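Local coordinates for protein transcriptional regulator, IclR family (Ruegeria sp. TM1040, PDB 3R4K) that probably binds DNA through an N-terminal winged helix-turn-helix domain and regulates transcription in response to a small effector sensed by its C-terminal domain, at residues Leu140-Ser146 with Glu176-Arg181; Leu131-Ala137 with Ala186-Phe192; Ala48-Glu52 with Leu62-Val66; Ser83-Arg88 with Leu111-Tyr115. One frame throughout, in Å; residues are numbered along the deposited sequence. Where two conformers were deposited one is given.

Interaction 1 (Leu140-Ser146 with Glu176-Arg181); sequences LAVLAYS and EIAEVR
The backbones come closest where Ala144 faces Ile177 on helix 170-183, their CA atoms 4.8 Å apart; from Leu143 to Ser146 the chain folds into a type I beta turn. Ala144 CB lies 3.5 Å from Val180 CG1 and against Ile177 O and, more loosely, Ile177 CG2. The two methyls of Val180 straddle this contact, CG2 turning toward Ala141 CA and CG1 toward Leu140 O. The tip of Ile177 also touches: CD1 meets Leu143 CD2 at 3.7 Å, the two side chains crossing at a slant. Ile177 reaches there because CG1 stands anti to the carbonyl carbon (chi1 -79°) and carries CD1 outward in an extended chain. Leu140 CD1 approaches the aliphatic CG of Glu176 at 4.3 Å. This is helix-on-helix packing within the effector-domain fold of IclR regulators, which belongs to the GAF clan: both helices lie beside edge strand 186-189, whose Ala186 touches Leu140, Ala141 and Val180. Arg181, extended from CG to NE, runs past the turn; in the conformer given, Ala144 O lies over one face of its guanidinium, and the angle is poor for a hydrogen bond although NE is 2.8 Å from that oxygen. Tyr145 starts away from the helix, yet its ring leads back, and its OH gives a weak hydrogen bond to Arg181 O at 2.8 Å. The same ring meets Phe204 edge-to-face. Ser146 OG reaches back to donate to Val142 O, from the face opposite the one used by Tyr145 N.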
loop_
_atom_site.group_PDB
_atom_site.type_symbol
_atom_site.label_atom_id
_atom_site.label_comp_id
_atom_site.label_asym_id
_atom_site.label_seq_id
_atom_site.Cartn_x
_atom_site.Cartn_y
_atom_site.Cartn_z
ATOM N N LEU A 140 10.735 -8.565 -21.395
ATOM C CA LEU A 140 10.871 -7.394 -22.273
ATOM C C LEU A 140 9.875 -6.304 -21.872
ATOM O O LEU A 140 10.242 -5.129 -21.876
ATOM C CB LEU A 140 10.716 -7.767 -23.761
ATOM C CG LEU A 140 11.827 -8.645 -24.348
ATOM C CD1 LEU A 140 11.356 -9.359 -25.600
ATOM C CD2 LEU A 140 13.102 -7.850 -24.615
ATOM N N ALA A 141 8.634 -6.693 -21.506
ATOM C CA ALA A 141 7.583 -5.774 -21.049
ATOM C C ALA A 141 8.033 -5.027 -19.772
ATOM O O ALA A 141 7.820 -3.826 -19.675
ATOM C CB ALA A 141 6.280 -6.535 -20.788
ATOM N N VAL A 142 8.688 -5.743 -18.823
ATOM C CA VAL A 142 9.187 -5.214 -17.543
ATOM C C VAL A 142 10.420 -4.337 -17.789
ATOM O O VAL A 142 10.510 -3.268 -17.211
ATOM C CB VAL A 142 9.468 -6.349 -16.508
ATOM C CG1 VAL A 142 10.147 -5.814 -15.248
ATOM C CG2 VAL A 142 8.187 -7.085 -16.133
ATOM N N LEU A 143 11.363 -4.787 -18.630
ATOM C CA LEU A 143 12.593 -4.055 -18.962
ATOM C C LEU A 143 12.282 -2.720 -19.635
ATOM O O LEU A 143 12.909 -1.712 -19.324
ATOM C CB LEU A 143 13.472 -4.908 -19.891
ATOM C CG LEU A 143 14.973 -4.867 -19.645
ATOM C CD1 LEU A 143 15.314 -5.158 -18.182
ATOM C CD2 LEU A 143 15.686 -5.850 -20.542
ATOM N N ALA A 144 11.291 -2.713 -20.530
ATOM C CA ALA A 144 10.903 -1.530 -21.284
ATOM C C ALA A 144 10.395 -0.379 -20.391
ATOM O O ALA A 144 10.468 0.784 -20.797
ATOM C CB ALA A 144 9.841 -1.896 -22.296
ATOM N N TYR A 145 9.916 -0.695 -19.176
ATOM C CA TYR A 145 9.397 0.316 -18.259
ATOM C C TYR A 145 10.178 0.369 -16.945
ATOM O O TYR A 145 9.706 0.946 -15.957
ATOM C CB TYR A 145 7.906 0.079 -18.031
ATOM C CG TYR A 145 7.115 0.371 -19.285
ATOM C CD1 TYR A 145 6.823 1.676 -19.652
ATOM C CD2 TYR A 145 6.740 -0.651 -20.155
ATOM C CE1 TYR A 145 6.116 1.959 -20.813
ATOM C CE2 TYR A 145 6.032 -0.380 -21.324
ATOM C CZ TYR A 145 5.713 0.929 -21.643
ATOM O OH TYR A 145 4.985 1.217 -22.766
ATOM N N SER A 146 11.409 -0.162 -16.972
ATOM C CA SER A 146 12.346 -0.147 -15.863
ATOM C C SER A 146 13.290 1.070 -15.991
ATOM O O SER A 146 13.351 1.709 -17.055
ATOM C CB SER A 146 13.136 -1.450 -15.823
ATOM O OG SER A 146 12.390 -2.468 -15.176
ATOM N N GLU A 176 14.200 -3.702 -29.396
ATOM C CA GLU A 176 12.943 -4.355 -29.041
ATOM C C GLU A 176 12.260 -3.607 -27.880
ATOM O O GLU A 176 11.070 -3.312 -27.986
ATOM C CB GLU A 176 13.182 -5.846 -28.699
ATOM C CG GLU A 176 11.971 -6.750 -28.932
ATOM C CD GLU A 176 11.413 -6.878 -30.343
ATOM O OE1 GLU A 176 12.174 -6.697 -31.325
ATOM O OE2 GLU A 176 10.203 -7.186 -30.459
ATOM N N ILE A 177 13.039 -3.236 -26.831
ATOM C CA ILE A 177 12.605 -2.449 -25.664
ATOM C C ILE A 177 11.904 -1.168 -26.132
ATOM O O ILE A 177 10.819 -0.855 -25.636
ATOM C CB ILE A 177 13.816 -2.141 -24.730
ATOM C CG1 ILE A 177 14.163 -3.352 -23.851
ATOM C CG2 ILE A 177 13.616 -0.883 -23.875
ATOM C CD1 ILE A 177 15.344 -3.125 -22.991
ATOM N N ALA A 178 12.516 -0.444 -27.087
ATOM C CA ALA A 178 11.999 0.817 -27.608
ATOM C C ALA A 178 10.650 0.625 -28.296
ATOM O O ALA A 178 9.757 1.466 -28.136
ATOM C CB ALA A 178 13.003 1.444 -28.560
ATOM N N GLU A 179 10.483 -0.504 -29.005
ATOM C CA GLU A 179 9.236 -0.832 -29.700
ATOM C C GLU A 179 8.109 -1.177 -28.690
ATOM O O GLU A 179 6.955 -0.790 -28.917
ATOM C CB GLU A 179 9.470 -1.978 -30.717
ATOM C CG GLU A 179 8.393 -2.105 -31.795
ATOM C CD GLU A 179 7.984 -0.908 -32.651
ATOM O OE1 GLU A 179 8.641 0.161 -32.610
ATOM O OE2 GLU A 179 6.970 -1.054 -33.369
ATOM N N VAL A 180 8.463 -1.862 -27.568
ATOM C CA VAL A 180 7.518 -2.243 -26.508
ATOM C C VAL A 180 7.080 -0.971 -25.742
ATOM O O VAL A 180 5.883 -0.824 -25.468
ATOM C CB VAL A 180 7.974 -3.421 -25.579
ATOM C CG1 VAL A 180 9.463 -3.568 -25.392
ATOM C CG2 VAL A 180 7.198 -3.495 -24.265
ATOM N N ARG A 181 8.039 -0.047 -25.449
ATOM C CA ARG A 181 7.803 1.247 -24.795
ATOM C C ARG A 181 6.769 2.052 -25.579
ATOM O O ARG A 181 5.887 2.690 -25.003
ATOM C CB ARG A 181 9.118 2.058 -24.715
ATOM C CG ARG A 181 10.095 1.622 -23.633
ATOM C CD ARG A 181 11.260 2.595 -23.452
ATOM N NE ARG A 181 12.288 2.068 -22.545
ATOM C CZ ARG A 181 12.778 2.713 -21.487
ATOM N NH1 ARG A 181 12.332 3.923 -21.173
ATOM N NH2 ARG A 181 13.701 2.142 -20.725
#

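Interaction 2 (Leu131-Ala137 with Ala186-Phe192); sequences LTFHGTA and AQSIGGF
The Phe192 ring packs against Thr136 and Leu131 in the main apolar contact. Thr136 CG2 runs alongside it and comes within 3.5 Å of Phe192 CD1, while Leu131 CD1 reaches the far end of the ring at Phe192 CZ (3.9 Å). The phenyl extends toward Leu131 because its CG is anti to the backbone N (chi1 -168°). Arg162 adds a cation-pi contact to the ring. Further along, Ala186 CB rests 3.3 Å from Ala137 O, and Ser188 CB lies 3.5 Å from Ala137 N; the two alanine methyls touch more loosely.

The polar contacts centre on Gly135. Its carbonyl oxygen receives a weak hydrogen bond from Ser188 OG at 3.3 Å, and Phe192 N lies near the same oxygen at too poor an angle to bond. A water bridges the segments, donating to Gly191 O at 2.8 Å and pairing with Thr132 OG1. Inside the loop, Thr136 OG1 donates to Thr132 O at 2.7 Å, almost in line with the carbonyl bond, and the same hydroxyl also accepts from Gly139 N.

Thr136 is thus the N-cap of helix 137-143. The arrangement packs a capped helix start and its preceding loop against edge strand 186-189 of the six-stranded antiparallel sheet, in the GAF-like effector domain of an IclR-family regulator.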
loop_
_atom_site.group_PDB
_atom_site.type_symbol
_atom_site.label_atom_id
_atom_site.label_comp_id
_atom_site.label_asym_id
_atom_site.label_seq_id
_atom_site.Cartn_x
_atom_site.Cartn_y
_atom_site.Cartn_z
ATOM N N LEU A 131 11.993 -16.048 -15.038
ATOM C CA LEU A 131 11.972 -15.666 -16.445
ATOM C C LEU A 131 13.134 -14.741 -16.753
ATOM O O LEU A 131 13.538 -13.931 -15.900
ATOM C CB LEU A 131 10.648 -14.974 -16.821
ATOM C CG LEU A 131 9.307 -15.636 -16.448
ATOM C CD1 LEU A 131 9.328 -17.165 -16.454
ATOM C CD2 LEU A 131 8.764 -15.090 -15.242
ATOM N N THR A 132 13.693 -14.865 -17.963
ATOM C CA THR A 132 14.797 -13.999 -18.363
ATOM C C THR A 132 14.215 -12.642 -18.807
ATOM O O THR A 132 13.080 -12.589 -19.291
ATOM C CB THR A 132 15.654 -14.668 -19.452
ATOM O OG1 THR A 132 14.873 -14.851 -20.631
ATOM C CG2 THR A 132 16.244 -16.005 -19.009
ATOM N N PHE A 133 14.982 -11.557 -18.629
ATOM C CA PHE A 133 14.524 -10.237 -19.048
ATOM C C PHE A 133 14.608 -10.076 -20.567
ATOM O O PHE A 133 13.799 -9.367 -21.166
ATOM C CB PHE A 133 15.322 -9.127 -18.352
ATOM C CG PHE A 133 14.894 -8.884 -16.922
ATOM C CD1 PHE A 133 13.663 -8.294 -16.634
ATOM C CD2 PHE A 133 15.716 -9.243 -15.863
ATOM C CE1 PHE A 133 13.259 -8.093 -15.313
ATOM C CE2 PHE A 133 15.317 -9.021 -14.539
ATOM C CZ PHE A 133 14.090 -8.457 -14.274
ATOM N N HIS A 134 15.573 -10.756 -21.189
ATOM C CA HIS A 134 15.826 -10.652 -22.619
ATOM C C HIS A 134 15.144 -11.757 -23.454
ATOM O O HIS A 134 14.921 -11.543 -24.647
ATOM C CB HIS A 134 17.349 -10.662 -22.873
ATOM C CG HIS A 134 18.020 -11.950 -22.503
ATOM N ND1 HIS A 134 18.275 -12.284 -21.181
ATOM C CD2 HIS A 134 18.472 -12.946 -23.300
ATOM C CE1 HIS A 134 18.857 -13.477 -21.223
ATOM N NE2 HIS A 134 18.994 -13.915 -22.475
ATOM N N GLY A 135 14.842 -12.910 -22.850
ATOM C CA GLY A 135 14.283 -14.046 -23.578
ATOM C C GLY A 135 12.791 -14.292 -23.481
ATOM O O GLY A 135 12.276 -15.220 -24.115
ATOM N N THR A 136 12.081 -13.486 -22.681
ATOM C CA THR A 136 10.628 -13.651 -22.533
ATOM C C THR A 136 9.919 -12.353 -22.904
ATOM O O THR A 136 10.503 -11.278 -22.745
ATOM C CB THR A 136 10.234 -14.080 -21.087
ATOM O OG1 THR A 136 10.569 -13.051 -20.154
ATOM C CG2 THR A 136 10.860 -15.377 -20.650
ATOM N N ALA A 137 8.650 -12.448 -23.345
ATOM C CA ALA A 137 7.818 -11.278 -23.624
ATOM C C ALA A 137 7.586 -10.520 -22.305
ATOM O O ALA A 137 7.673 -9.295 -22.283
ATOM C CB ALA A 137 6.496 -11.707 -24.249
ATOM N N ALA A 186 4.629 -6.437 -25.606
ATOM C CA ALA A 186 5.822 -7.188 -25.995
ATOM C C ALA A 186 5.443 -8.550 -26.560
ATOM O O ALA A 186 4.488 -9.180 -26.103
ATOM C CB ALA A 186 6.756 -7.360 -24.800
ATOM N N GLN A 187 6.213 -9.002 -27.552
ATOM C CA GLN A 187 6.075 -10.307 -28.186
ATOM C C GLN A 187 7.434 -11.018 -28.209
ATOM O O GLN A 187 8.466 -10.361 -28.360
ATOM C CB GLN A 187 5.511 -10.176 -29.601
ATOM C CG GLN A 187 3.998 -10.305 -29.658
ATOM C CD GLN A 187 3.492 -10.255 -31.080
ATOM O OE1 GLN A 187 3.598 -11.216 -31.855
ATOM N NE2 GLN A 187 2.940 -9.120 -31.464
ATOM N N SER A 188 7.434 -12.351 -28.018
ATOM C CA SER A 188 8.645 -13.178 -28.039
ATOM C C SER A 188 8.318 -14.575 -28.540
ATOM O O SER A 188 7.402 -15.220 -28.031
ATOM C CB SER A 188 9.306 -13.243 -26.665
ATOM O OG SER A 188 10.455 -14.075 -26.667
ATOM N N ILE A 189 9.064 -15.026 -29.556
ATOM C CA ILE A 189 8.884 -16.332 -30.171
ATOM C C ILE A 189 10.107 -17.193 -29.874
ATOM O O ILE A 189 11.207 -16.917 -30.352
ATOM C CB ILE A 189 8.578 -16.232 -31.690
ATOM C CG1 ILE A 189 7.429 -15.228 -31.961
ATOM C CG2 ILE A 189 8.244 -17.608 -32.261
ATOM C CD1 ILE A 189 7.444 -14.566 -33.339
ATOM N N GLY A 190 9.880 -18.205 -29.045
ATOM C CA GLY A 190 10.848 -19.218 -28.643
ATOM C C GLY A 190 12.193 -18.791 -28.083
ATOM O O GLY A 190 13.190 -19.471 -28.343
ATOM N N GLY A 191 12.217 -17.710 -27.291
ATOM C CA GLY A 191 13.423 -17.195 -26.640
ATOM C C GLY A 191 13.703 -17.837 -25.290
ATOM O O GLY A 191 14.848 -17.851 -24.830
ATOM N N PHE A 192 12.643 -18.349 -24.629
ATOM C CA PHE A 192 12.693 -19.032 -23.330
ATOM C C PHE A 192 12.458 -20.538 -23.524
ATOM O O PHE A 192 13.171 -21.374 -22.961
ATOM C CB PHE A 192 11.637 -18.439 -22.386
ATOM C CG PHE A 192 11.747 -18.839 -20.932
ATOM C CD1 PHE A 192 12.750 -18.307 -20.117
ATOM C CD2 PHE A 192 10.809 -19.695 -20.358
ATOM C CE1 PHE A 192 12.839 -18.658 -18.769
ATOM C CE2 PHE A 192 10.888 -20.038 -19.002
ATOM C CZ PHE A 192 11.906 -19.522 -18.217
HETATM O O HOH W 1 15.570 -17.107 -22.263
#

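Interaction 3 (Ala48-Glu52 with Leu62-Val66); sequences AGFVE and LGPQV
Val66 and Phe50 meet obliquely, with Val66 CG1 over one face of the aromatic ring, 4.2 Å from its centroid and 27° off the ring normal: a CH-pi contact. The methyl is placed there by its position anti to the carbonyl carbon (chi1 -67°). Gln65, its chain extended beyond CG, runs past the backbone of Ala48 and Gly49; CG lies 3.8 Å from Gly49 CA. Gly49 ends helix 35-47 in a Schellman motif, and its lack of a side chain leaves the room that Gln65 occupies. Glu52 and Pro64 cross at about a right angle, Glu52 OE1 lying 3.8 Å from Pro64 CD; OE2 of the same carboxylate forms salt bridges with Arg61 and with Arg73 of the second subunit. Two backbone bonds set this register. Gln65 N donates to Gly49 O at 3.0 Å, and Gly63 N to Phe50 O at 2.7 Å, the latter from well above the carbonyl plane. Leu62 CD2 also leans on Phe50 O at 3.6 Å. Val51 and Leu62 form an antiparallel non-hydrogen-bonded pair, joining strands 51-54 and 59-62 of the wing of the helix-turn-helix domain. Val51 packs on helix 35-47 and helix 4-12, Val66 leads into helix 66-76, and Phe50 touches its counterpart Phe50 of the second subunit.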
loop_
_atom_site.group_PDB
_atom_site.type_symbol
_atom_site.label_atom_id
_atom_site.label_comp_id
_atom_site.label_asym_id
_atom_site.label_seq_id
_atom_site.Cartn_x
_atom_site.Cartn_y
_atom_site.Cartn_z
ATOM N N ALA A 48 -12.860 13.943 7.615
ATOM C CA ALA A 48 -12.690 12.489 7.545
ATOM C C ALA A 48 -11.228 12.072 7.347
ATOM O O ALA A 48 -10.926 10.888 7.428
ATOM C CB ALA A 48 -13.541 11.914 6.429
ATOM N N GLY A 49 -10.347 13.031 7.101
ATOM C CA GLY A 49 -8.924 12.786 6.896
ATOM C C GLY A 49 -8.554 12.347 5.494
ATOM O O GLY A 49 -7.442 11.866 5.284
ATOM N N PHE A 50 -9.467 12.512 4.524
ATOM C CA PHE A 50 -9.250 12.126 3.136
ATOM C C PHE A 50 -8.534 13.215 2.377
ATOM O O PHE A 50 -7.820 12.892 1.442
ATOM C CB PHE A 50 -10.581 11.773 2.469
ATOM C CG PHE A 50 -10.966 10.334 2.738
ATOM C CD1 PHE A 50 -11.280 9.904 4.030
ATOM C CD2 PHE A 50 -11.041 9.410 1.700
ATOM C CE1 PHE A 50 -11.610 8.569 4.283
ATOM C CE2 PHE A 50 -11.431 8.084 1.945
ATOM C CZ PHE A 50 -11.682 7.666 3.236
ATOM N N VAL A 51 -8.749 14.495 2.731
ATOM C CA VAL A 51 -8.046 15.612 2.111
ATOM C C VAL A 51 -7.504 16.528 3.225
ATOM O O VAL A 51 -7.948 16.448 4.374
ATOM C CB VAL A 51 -8.861 16.409 1.036
ATOM C CG1 VAL A 51 -9.608 15.496 0.082
ATOM C CG2 VAL A 51 -9.800 17.445 1.651
ATOM N N GLU A 52 -6.527 17.378 2.892
ATOM C CA GLU A 52 -6.029 18.368 3.843
ATOM C C GLU A 52 -5.630 19.643 3.104
ATOM O O GLU A 52 -5.310 19.594 1.914
ATOM C CB GLU A 52 -4.903 17.835 4.749
ATOM C CG GLU A 52 -3.595 17.471 4.084
ATOM C CD GLU A 52 -2.525 17.046 5.069
ATOM O OE1 GLU A 52 -2.869 16.509 6.147
ATOM O OE2 GLU A 52 -1.331 17.241 4.754
ATOM N N LEU A 62 -4.161 15.224 -0.824
ATOM C CA LEU A 62 -4.759 14.058 -0.193
ATOM C C LEU A 62 -4.312 13.925 1.274
ATOM O O LEU A 62 -3.222 14.359 1.641
ATOM C CB LEU A 62 -4.493 12.785 -0.998
ATOM C CG LEU A 62 -5.331 12.711 -2.287
ATOM C CD1 LEU A 62 -4.775 11.751 -3.202
ATOM C CD2 LEU A 62 -6.783 12.308 -2.008
ATOM N N GLY A 63 -5.238 13.450 2.100
ATOM C CA GLY A 63 -5.092 13.293 3.544
ATOM C C GLY A 63 -4.506 11.970 4.022
ATOM O O GLY A 63 -4.391 11.004 3.264
ATOM N N PRO A 64 -4.163 11.879 5.321
ATOM C CA PRO A 64 -3.482 10.656 5.817
ATOM C C PRO A 64 -4.352 9.454 6.139
ATOM O O PRO A 64 -3.816 8.358 6.277
ATOM C CB PRO A 64 -2.817 11.138 7.103
ATOM C CG PRO A 64 -3.700 12.261 7.585
ATOM C CD PRO A 64 -4.215 12.941 6.354
ATOM N N GLN A 65 -5.666 9.637 6.312
ATOM C CA GLN A 65 -6.555 8.525 6.711
ATOM C C GLN A 65 -6.793 7.415 5.645
ATOM O O GLN A 65 -7.302 6.356 6.006
ATOM C CB GLN A 65 -7.880 9.040 7.275
ATOM C CG GLN A 65 -7.625 9.662 8.657
ATOM C CD GLN A 65 -8.788 9.645 9.591
ATOM O OE1 GLN A 65 -9.199 10.702 10.082
ATOM N NE2 GLN A 65 -9.288 8.450 9.932
ATOM N N VAL A 66 -6.325 7.591 4.408
ATOM C CA VAL A 66 -6.392 6.602 3.337
ATOM C C VAL A 66 -5.317 5.542 3.540
ATOM O O VAL A 66 -5.434 4.441 2.992
ATOM C CB VAL A 66 -6.292 7.235 1.908
ATOM C CG1 VAL A 66 -7.515 8.087 1.591
ATOM C CG2 VAL A 66 -5.010 8.045 1.713
#

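Interaction 4 (Ser83-Arg88 with Leu111-Tyr115); sequences SRRVLR and LSHAY
Leu87 of helix 79-94 meets Ala114 and Ser112 of strand 107-114 and can be followed outward from its backbone. Its CB lies 3.7 Å from Ala114 CB. The chain then turns along the strand, with CG anti to the carbonyl carbon (chi1 -71°), and sends CD1 toward Ser112, where it touches OG at 3.2 Å and the backbone carbon behind it; His113 N is a little farther off. Ala114 CB tucks in beside the start of this path, against the Leu87 carbonyl. One turn earlier on the helix, the hydroxyls of Ser83 and Ser112 face each other, and Ser112 OG donates to Ser83 OG at 2.9 Å. Ser83 OG is itself bonded to Leu80 O, so it has partners on both the strand and its own helix. Arg84 starts away from the strand but bends at chi2 (-65°) and brings a face of its guanidinium over Ser112 CB, 3.7 Å from NH1. Two waters in the guanidinium plane link NH1 to the strand: one donates to His113 O at 2.7 Å, and the other accepts from His113 N at 3.2 Å, its bond from NH1 being weak. The His113 side chain leaves the strand away from the helix, and its ND1 is hydrogen-bonded to Asp127 OD1. Helix and strand run at 36° to each other, their axes 7.6 Å apart. The helix lies across one face of the six-stranded sheet, Leu87 reaching Leu214 of strand 210-219 and Ser83 reaching Leu100 of strand 97-104; Leu111 and Ser112 of strand 107-114 both face Leu100, a classic beta bulge.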
loop_
_atom_site.group_PDB
_atom_site.type_symbol
_atom_site.label_atom_id
_atom_site.label_comp_id
_atom_site.label_asym_id
_atom_site.label_seq_id
_atom_site.Cartn_x
_atom_site.Cartn_y
_atom_site.Cartn_z
ATOM N N SER A 83 -5.455 -11.500 -9.407
ATOM C CA SER A 83 -5.081 -12.081 -10.690
ATOM C C SER A 83 -5.935 -13.302 -11.064
ATOM O O SER A 83 -6.141 -13.537 -12.253
ATOM C CB SER A 83 -3.606 -12.471 -10.681
ATOM O OG SER A 83 -3.389 -13.704 -10.015
ATOM N N ARG A 84 -6.413 -14.069 -10.068
ATOM C CA ARG A 84 -7.168 -15.305 -10.292
ATOM C C ARG A 84 -8.287 -15.147 -11.317
ATOM O O ARG A 84 -8.315 -15.928 -12.259
ATOM C CB ARG A 84 -7.729 -15.916 -8.986
ATOM C CG ARG A 84 -6.690 -16.221 -7.901
ATOM C CD ARG A 84 -5.662 -17.295 -8.243
ATOM N NE ARG A 84 -4.560 -17.277 -7.272
ATOM C CZ ARG A 84 -3.409 -17.932 -7.406
ATOM N NH1 ARG A 84 -3.187 -18.688 -8.473
ATOM N NH2 ARG A 84 -2.467 -17.823 -6.479
ATOM N N ARG A 85 -9.174 -14.141 -11.173
ATOM C CA ARG A 85 -10.293 -13.929 -12.100
ATOM C C ARG A 85 -9.811 -13.418 -13.468
ATOM O O ARG A 85 -10.346 -13.832 -14.496
ATOM C CB ARG A 85 -11.324 -12.965 -11.497
ATOM C CG ARG A 85 -12.545 -12.729 -12.375
ATOM C CD ARG A 85 -13.447 -11.644 -11.815
ATOM N NE ARG A 85 -14.427 -11.187 -12.802
ATOM C CZ ARG A 85 -15.738 -11.084 -12.581
ATOM N NH1 ARG A 85 -16.251 -11.422 -11.401
ATOM N NH2 ARG A 85 -16.546 -10.651 -13.540
ATOM N N VAL A 86 -8.805 -12.534 -13.474
ATOM C CA VAL A 86 -8.224 -11.946 -14.684
ATOM C C VAL A 86 -7.618 -13.039 -15.560
ATOM O O VAL A 86 -7.951 -13.117 -16.750
ATOM C CB VAL A 86 -7.177 -10.864 -14.301
ATOM C CG1 VAL A 86 -6.382 -10.381 -15.524
ATOM C CG2 VAL A 86 -7.862 -9.695 -13.606
ATOM N N LEU A 87 -6.760 -13.893 -14.960
ATOM C CA LEU A 87 -6.075 -14.980 -15.641
ATOM C C LEU A 87 -7.077 -15.991 -16.209
ATOM O O LEU A 87 -6.944 -16.361 -17.384
ATOM C CB LEU A 87 -5.053 -15.666 -14.701
ATOM C CG LEU A 87 -3.794 -14.851 -14.350
ATOM C CD1 LEU A 87 -3.055 -15.482 -13.191
ATOM C CD2 LEU A 87 -2.869 -14.752 -15.522
ATOM N N ARG A 88 -8.080 -16.407 -15.395
ATOM C CA ARG A 88 -9.174 -17.318 -15.758
ATOM C C ARG A 88 -9.911 -16.824 -17.003
ATOM O O ARG A 88 -10.092 -17.586 -17.961
ATOM C CB ARG A 88 -10.178 -17.397 -14.586
ATOM C CG ARG A 88 -10.855 -18.740 -14.352
ATOM C CD ARG A 88 -12.018 -18.604 -13.374
ATOM N NE ARG A 88 -11.615 -18.150 -12.033
ATOM C CZ ARG A 88 -12.113 -17.077 -11.420
ATOM N NH1 ARG A 88 -13.024 -16.321 -12.022
ATOM N NH2 ARG A 88 -11.700 -16.752 -10.199
ATOM N N LEU A 111 4.341 -16.182 -10.855
ATOM C CA LEU A 111 3.790 -16.565 -9.563
ATOM C C LEU A 111 2.323 -17.038 -9.569
ATOM O O LEU A 111 1.888 -17.648 -8.591
ATOM C CB LEU A 111 3.995 -15.404 -8.590
ATOM C CG LEU A 111 5.500 -15.178 -8.240
ATOM C CD1 LEU A 111 5.726 -13.837 -7.565
ATOM C CD2 LEU A 111 6.110 -16.379 -7.447
ATOM N N SER A 112 1.594 -16.829 -10.666
ATOM C CA SER A 112 0.216 -17.304 -10.813
ATOM C C SER A 112 -0.046 -17.524 -12.286
ATOM O O SER A 112 0.499 -16.792 -13.120
ATOM C CB SER A 112 -0.816 -16.363 -10.178
ATOM O OG SER A 112 -0.929 -15.115 -10.827
ATOM N N HIS A 113 -0.799 -18.586 -12.609
ATOM C CA HIS A 113 -1.141 -18.914 -13.987
ATOM C C HIS A 113 -2.518 -19.540 -14.058
ATOM O O HIS A 113 -3.061 -19.983 -13.046
ATOM C CB HIS A 113 -0.088 -19.855 -14.621
ATOM C CG HIS A 113 -0.040 -21.220 -14.008
ATOM N ND1 HIS A 113 0.829 -21.510 -12.962
ATOM C CD2 HIS A 113 -0.769 -22.332 -14.294
ATOM C CE1 HIS A 113 0.611 -22.785 -12.655
ATOM N NE2 HIS A 113 -0.357 -23.321 -13.417
ATOM N N ALA A 114 -3.063 -19.611 -15.264
ATOM C CA ALA A 114 -4.328 -20.274 -15.556
ATOM C C ALA A 114 -4.231 -21.003 -16.891
ATOM O O ALA A 114 -3.513 -20.555 -17.794
ATOM C CB ALA A 114 -5.469 -19.273 -15.580
ATOM N N TYR A 115 -4.914 -22.153 -16.984
ATOM C CA TYR A 115 -5.015 -22.957 -18.200
ATOM C C TYR A 115 -6.408 -22.788 -18.789
ATOM O O TYR A 115 -7.381 -22.629 -18.048
ATOM C CB TYR A 115 -4.714 -24.445 -17.926
ATOM C CG TYR A 115 -3.295 -24.707 -17.459
ATOM C CD1 TYR A 115 -2.200 -24.335 -18.238
ATOM C CD2 TYR A 115 -3.044 -25.347 -16.254
ATOM C CE1 TYR A 115 -0.894 -24.569 -17.810
ATOM C CE2 TYR A 115 -1.740 -25.595 -15.823
ATOM C CZ TYR A 115 -0.670 -25.209 -16.607
ATOM O OH TYR A 115 0.610 -25.459 -16.186
HETATM O O HOH W 2 -4.651 -18.917 -11.198
HETATM O O HOH W 3 -1.465 -20.578 -10.184
#

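Interactions 1, 2 and 4 belong to the C-terminal domain, whereas interaction 3 lies in the DNA-binding part, its centre about 36 Å from that of interaction 1 and about 43 Å from that of interaction 2. Interactions 1 and 2 are direct neighbours with centres about 11 Å apart: Phe133 packs on Val142 and Leu143, and helix 170-183 leads straight into strand 186-189. Interaction 4 reaches the same six-stranded sheet as interaction 2, with nearest atoms about 6 Å apart and no touch. A 1,2-ethanediol, probably from the crystallisation liquor, lies near Pro64 of interaction 3, the contact that also meets the second subunit.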